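Local coordinates for protein projannalysin (Methanocaldococcus jannaschii, PDB 4JIX) that is the zymogen of a zinc-dependent metallopeptidase, a minimal soluble scaffold related to the catalytic domains of integral membrane metallopeptidases, and probably cleaves peptide bonds once activated, at residues K9-I19 with E58-I69. The protein carries 1 engineered substitution. Residues are numbered along the deposited sequence; the frame is centred on the assembly and turned at random.
Sequences KKDIKDIVNEI and ENFDEELLHYII
Ile69 enters a hole formed by Ile12, Ile15, Val16 and Ile19, and Ile15 in turn sits among Glu62, Leu65, His66 and Ile69: reciprocal knobs-into-holes packing. The evidence is methyl against methyl, with Ile69 CD1 3.8 Å from Ile15 CG2 and Ile19 CD1 3.6 Å from Ile69 CG2. Ile15 divides its branches: CG2, anti to the backbone N, rests over the His66 backbone, whereas CD1, at the end of the CG1 arm, reaches Glu62 CG and Leu65 CD1. Ile19 lies obliquely against the His66 ring, its CD1 3.5 Å from His66 CD2.

Above this apolar layer, Lys10 NZ bridges two carboxylates, at 2.8 Å from Glu62 OE2 and 2.8 Å from Glu18 OE1. The Glu62 oxygen is met on its syn side, 24° out of the carboxylate plane; Glu18 offers its syn lone pair. A bend at chi3 (-87°) turns the lysine chain across Glu62. A methionine in place of Lys10 would probably leave Glu18 OE1 and Glu62 OE2, 4.6 Å apart, without the cation that offsets their repulsion.

Ile69 also touches Leu50 and Leu52 of strand 49-53. The axes of helical segments 12-19 and 62-69 approach to 9.9 Å with a crossing angle of -48°; this packing joins the N-terminal helix to helix 62-78, which carries the HExxH zinc-binding motif of a gluzincin-type metallopeptidase, whose His71 and His75 bind zinc together with His83.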
loop_
_atom_site.group_PDB
_atom_site.type_symbol
_atom_site.label_atom_id
_atom_site.label_comp_id
_atom_site.label_asym_id
_atom_site.label_seq_id
_atom_site.Cartn_x
_atom_site.Cartn_y
_atom_site.Cartn_z
ATOM N N LYS A 9 -16.767 10.041 10.062
ATOM C CA LYS A 9 -15.768 8.984 10.124
ATOM C C LYS A 9 -16.058 8.102 11.342
ATOM O O LYS A 9 -16.237 8.614 12.455
ATOM C CB LYS A 9 -14.340 9.572 10.169
ATOM C CG LYS A 9 -13.382 8.976 9.132
ATOM C CD LYS A 9 -12.223 9.927 8.769
ATOM C CE LYS A 9 -10.839 9.404 9.122
ATOM N NZ LYS A 9 -10.360 8.331 8.201
ATOM N N LYS A 10 -16.213 6.788 11.095
ATOM C CA LYS A 10 -16.438 5.778 12.128
ATOM C C LYS A 10 -15.189 5.716 12.996
ATOM O O LYS A 10 -14.081 5.770 12.458
ATOM C CB LYS A 10 -16.739 4.402 11.490
ATOM C CG LYS A 10 -17.260 3.355 12.482
ATOM C CD LYS A 10 -17.562 2.005 11.828
ATOM C CE LYS A 10 -18.959 1.913 11.251
ATOM N NZ LYS A 10 -19.107 0.746 10.340
ATOM N N ASP A 11 -15.357 5.661 14.322
ATOM C CA ASP A 11 -14.234 5.569 15.255
ATOM C C ASP A 11 -13.469 4.280 14.991
ATOM O O ASP A 11 -14.085 3.241 14.729
ATOM C CB ASP A 11 -14.715 5.625 16.705
ATOM C CG ASP A 11 -13.626 6.007 17.687
ATOM O OD1 ASP A 11 -12.763 5.145 17.988
ATOM O OD2 ASP A 11 -13.659 7.154 18.189
ATOM N N ILE A 12 -12.133 4.358 15.012
ATOM C CA ILE A 12 -11.253 3.224 14.743
ATOM C C ILE A 12 -11.600 2.021 15.649
ATOM O O ILE A 12 -11.653 0.904 15.147
ATOM C CB ILE A 12 -9.750 3.632 14.831
ATOM C CG1 ILE A 12 -8.819 2.533 14.288
ATOM C CG2 ILE A 12 -9.333 4.160 16.216
ATOM C CD1 ILE A 12 -8.922 2.354 12.718
ATOM N N LYS A 13 -11.922 2.264 16.936
ATOM C CA LYS A 13 -12.293 1.216 17.895
ATOM C C LYS A 13 -13.572 0.490 17.450
ATOM O O LYS A 13 -13.656 -0.726 17.600
ATOM C CB LYS A 13 -12.457 1.785 19.321
ATOM C CG LYS A 13 -11.319 2.706 19.803
ATOM C CD LYS A 13 -9.939 2.027 19.925
ATOM C CE LYS A 13 -8.814 3.037 19.882
ATOM N NZ LYS A 13 -7.527 2.461 20.349
ATOM N N ASP A 14 -14.537 1.223 16.851
ATOM C CA ASP A 14 -15.784 0.646 16.338
ATOM C C ASP A 14 -15.521 -0.253 15.129
ATOM O O ASP A 14 -16.171 -1.296 15.010
ATOM C CB ASP A 14 -16.801 1.742 15.973
ATOM C CG ASP A 14 -17.307 2.574 17.142
ATOM O OD1 ASP A 14 -17.825 3.690 16.894
ATOM O OD2 ASP A 14 -17.234 2.092 18.296
ATOM N N ILE A 15 -14.578 0.141 14.232
ATOM C CA ILE A 15 -14.216 -0.668 13.070
ATOM C C ILE A 15 -13.618 -2.002 13.569
ATOM O O ILE A 15 -14.006 -3.075 13.089
ATOM C CB ILE A 15 -13.247 0.071 12.089
ATOM C CG1 ILE A 15 -13.861 1.411 11.570
ATOM C CG2 ILE A 15 -12.844 -0.852 10.926
ATOM C CD1 ILE A 15 -12.855 2.358 10.791
ATOM N N VAL A 16 -12.679 -1.927 14.536
ATOM C CA VAL A 16 -12.023 -3.101 15.130
ATOM C C VAL A 16 -13.073 -4.029 15.774
ATOM O O VAL A 16 -13.084 -5.222 15.462
ATOM C CB VAL A 16 -10.898 -2.722 16.138
ATOM C CG1 VAL A 16 -10.301 -3.969 16.797
ATOM C CG2 VAL A 16 -9.795 -1.916 15.451
ATOM N N ASN A 17 -13.964 -3.483 16.633
ATOM C CA ASN A 17 -14.964 -4.274 17.355
ATOM C C ASN A 17 -15.941 -4.990 16.417
ATOM O O ASN A 17 -16.274 -6.142 16.679
ATOM C CB ASN A 17 -15.716 -3.418 18.389
ATOM C CG ASN A 17 -14.826 -3.032 19.549
ATOM O OD1 ASN A 17 -13.777 -3.626 19.783
ATOM N ND2 ASN A 17 -15.195 -2.016 20.290
ATOM N N GLU A 18 -16.340 -4.346 15.309
ATOM C CA GLU A 18 -17.238 -4.930 14.312
ATOM C C GLU A 18 -16.598 -6.167 13.650
ATOM O O GLU A 18 -17.285 -7.160 13.413
ATOM C CB GLU A 18 -17.610 -3.881 13.252
ATOM C CG GLU A 18 -18.727 -2.949 13.697
ATOM C CD GLU A 18 -18.990 -1.721 12.840
ATOM O OE1 GLU A 18 -18.338 -1.570 11.781
ATOM O OE2 GLU A 18 -19.852 -0.902 13.237
ATOM N N ILE A 19 -15.283 -6.114 13.385
ATOM C CA ILE A 19 -14.529 -7.225 12.777
ATOM C C ILE A 19 -14.352 -8.354 13.803
ATOM O O ILE A 19 -14.563 -9.518 13.457
ATOM C CB ILE A 19 -13.187 -6.742 12.167
ATOM C CG1 ILE A 19 -13.467 -5.815 10.958
ATOM C CG2 ILE A 19 -12.277 -7.920 11.745
ATOM C CD1 ILE A 19 -12.310 -4.830 10.587
ATOM N N GLU A 58 -5.840 8.158 10.458
ATOM C CA GLU A 58 -6.408 9.498 10.367
ATOM C C GLU A 58 -6.769 9.929 8.938
ATOM O O GLU A 58 -7.557 10.864 8.786
ATOM C CB GLU A 58 -5.437 10.511 10.991
ATOM C CG GLU A 58 -5.449 10.462 12.512
ATOM C CD GLU A 58 -4.349 11.192 13.259
ATOM O OE1 GLU A 58 -3.439 11.758 12.611
ATOM O OE2 GLU A 58 -4.388 11.171 14.510
ATOM N N ASN A 59 -6.235 9.270 7.903
ATOM C CA ASN A 59 -6.469 9.730 6.535
ATOM C C ASN A 59 -7.090 8.704 5.569
ATOM O O ASN A 59 -7.597 9.125 4.526
ATOM C CB ASN A 59 -5.151 10.242 5.950
ATOM C CG ASN A 59 -4.647 11.484 6.662
ATOM O OD1 ASN A 59 -4.900 12.619 6.241
ATOM N ND2 ASN A 59 -3.979 11.305 7.796
ATOM N N PHE A 60 -7.061 7.393 5.877
ATOM C CA PHE A 60 -7.640 6.407 4.948
ATOM C C PHE A 60 -9.135 6.259 5.166
ATOM O O PHE A 60 -9.588 6.323 6.308
ATOM C CB PHE A 60 -6.972 5.028 5.114
ATOM C CG PHE A 60 -5.663 4.782 4.393
ATOM C CD1 PHE A 60 -5.294 3.498 4.017
ATOM C CD2 PHE A 60 -4.774 5.825 4.144
ATOM C CE1 PHE A 60 -4.076 3.262 3.375
ATOM C CE2 PHE A 60 -3.547 5.585 3.521
ATOM C CZ PHE A 60 -3.207 4.307 3.142
ATOM N N ASP A 61 -9.892 5.996 4.079
ATOM C CA ASP A 61 -11.341 5.757 4.135
ATOM C C ASP A 61 -11.637 4.465 4.924
ATOM O O ASP A 61 -10.770 3.602 5.048
ATOM C CB ASP A 61 -11.930 5.662 2.712
ATOM C CG ASP A 61 -11.961 6.987 1.957
ATOM O OD1 ASP A 61 -12.120 8.053 2.615
ATOM O OD2 ASP A 61 -11.875 6.961 0.705
ATOM N N GLU A 62 -12.860 4.331 5.421
ATOM C CA GLU A 62 -13.292 3.180 6.213
ATOM C C GLU A 62 -13.072 1.858 5.488
ATOM O O GLU A 62 -12.653 0.904 6.123
ATOM C CB GLU A 62 -14.773 3.311 6.573
ATOM C CG GLU A 62 -15.167 2.371 7.700
ATOM C CD GLU A 62 -16.623 2.469 8.091
ATOM O OE1 GLU A 62 -17.192 3.586 8.022
ATOM O OE2 GLU A 62 -17.197 1.420 8.464
ATOM N N GLU A 63 -13.417 1.786 4.194
ATOM C CA GLU A 63 -13.240 0.577 3.398
ATOM C C GLU A 63 -11.776 0.066 3.474
ATOM O O GLU A 63 -11.569 -1.139 3.663
ATOM C CB GLU A 63 -13.635 0.829 1.938
ATOM C CG GLU A 63 -13.252 -0.327 1.020
ATOM C CD GLU A 63 -13.439 -0.087 -0.461
ATOM O OE1 GLU A 63 -14.231 -0.835 -1.075
ATOM O OE2 GLU A 63 -12.805 0.843 -1.010
ATOM N N LEU A 64 -10.776 0.977 3.358
ATOM C CA LEU A 64 -9.363 0.559 3.415
ATOM C C LEU A 64 -8.977 0.153 4.819
ATOM O O LEU A 64 -8.292 -0.849 4.984
ATOM C CB LEU A 64 -8.394 1.643 2.888
ATOM C CG LEU A 64 -8.703 2.289 1.522
ATOM C CD1 LEU A 64 -7.537 3.149 1.065
ATOM C CD2 LEU A 64 -9.039 1.239 0.440
ATOM N N LEU A 65 -9.434 0.894 5.832
ATOM C CA LEU A 65 -9.124 0.571 7.237
ATOM C C LEU A 65 -9.711 -0.782 7.638
ATOM O O LEU A 65 -9.044 -1.550 8.317
ATOM C CB LEU A 65 -9.638 1.668 8.192
ATOM C CG LEU A 65 -8.962 3.039 8.065
ATOM C CD1 LEU A 65 -9.659 4.068 8.941
ATOM C CD2 LEU A 65 -7.454 2.968 8.402
ATOM N N HIS A 66 -10.964 -1.062 7.216
ATOM C CA HIS A 66 -11.653 -2.326 7.486
ATOM C C HIS A 66 -10.859 -3.511 6.903
ATOM O O HIS A 66 -10.675 -4.515 7.583
ATOM C CB HIS A 66 -13.083 -2.295 6.899
ATOM C CG HIS A 66 -13.790 -3.616 6.965
ATOM N ND1 HIS A 66 -13.700 -4.536 5.932
ATOM C CD2 HIS A 66 -14.564 -4.136 7.946
ATOM C CE1 HIS A 66 -14.432 -5.573 6.309
ATOM N NE2 HIS A 66 -14.961 -5.383 7.518
ATOM N N TYR A 67 -10.421 -3.389 5.643
ATOM C CA TYR A 67 -9.674 -4.436 4.941
ATOM C C TYR A 67 -8.340 -4.750 5.637
ATOM O O TYR A 67 -7.971 -5.925 5.751
ATOM C CB TYR A 67 -9.400 -4.025 3.475
ATOM C CG TYR A 67 -8.778 -5.146 2.661
ATOM C CD1 TYR A 67 -9.574 -6.095 2.019
ATOM C CD2 TYR A 67 -7.391 -5.288 2.572
ATOM C CE1 TYR A 67 -9.009 -7.152 1.304
ATOM C CE2 TYR A 67 -6.814 -6.339 1.856
ATOM C CZ TYR A 67 -7.630 -7.263 1.217
ATOM O OH TYR A 67 -7.077 -8.310 0.520
ATOM N N ILE A 68 -7.613 -3.695 6.054
ATOM C CA ILE A 68 -6.303 -3.773 6.713
ATOM C C ILE A 68 -6.456 -4.496 8.067
ATOM O O ILE A 68 -5.690 -5.413 8.356
ATOM C CB ILE A 68 -5.713 -2.334 6.874
ATOM C CG1 ILE A 68 -5.213 -1.763 5.517
ATOM C CG2 ILE A 68 -4.605 -2.275 7.930
ATOM C CD1 ILE A 68 -5.050 -0.163 5.539
ATOM N N ILE A 69 -7.432 -4.063 8.886
ATOM C CA ILE A 69 -7.698 -4.645 10.206
ATOM C C ILE A 69 -8.166 -6.093 10.034
ATOM O O ILE A 69 -7.724 -6.955 10.795
ATOM C CB ILE A 69 -8.712 -3.788 11.016
ATOM C CG1 ILE A 69 -8.123 -2.393 11.344
ATOM C CG2 ILE A 69 -9.147 -4.508 12.313
ATOM C CD1 ILE A 69 -9.195 -1.303 11.684
#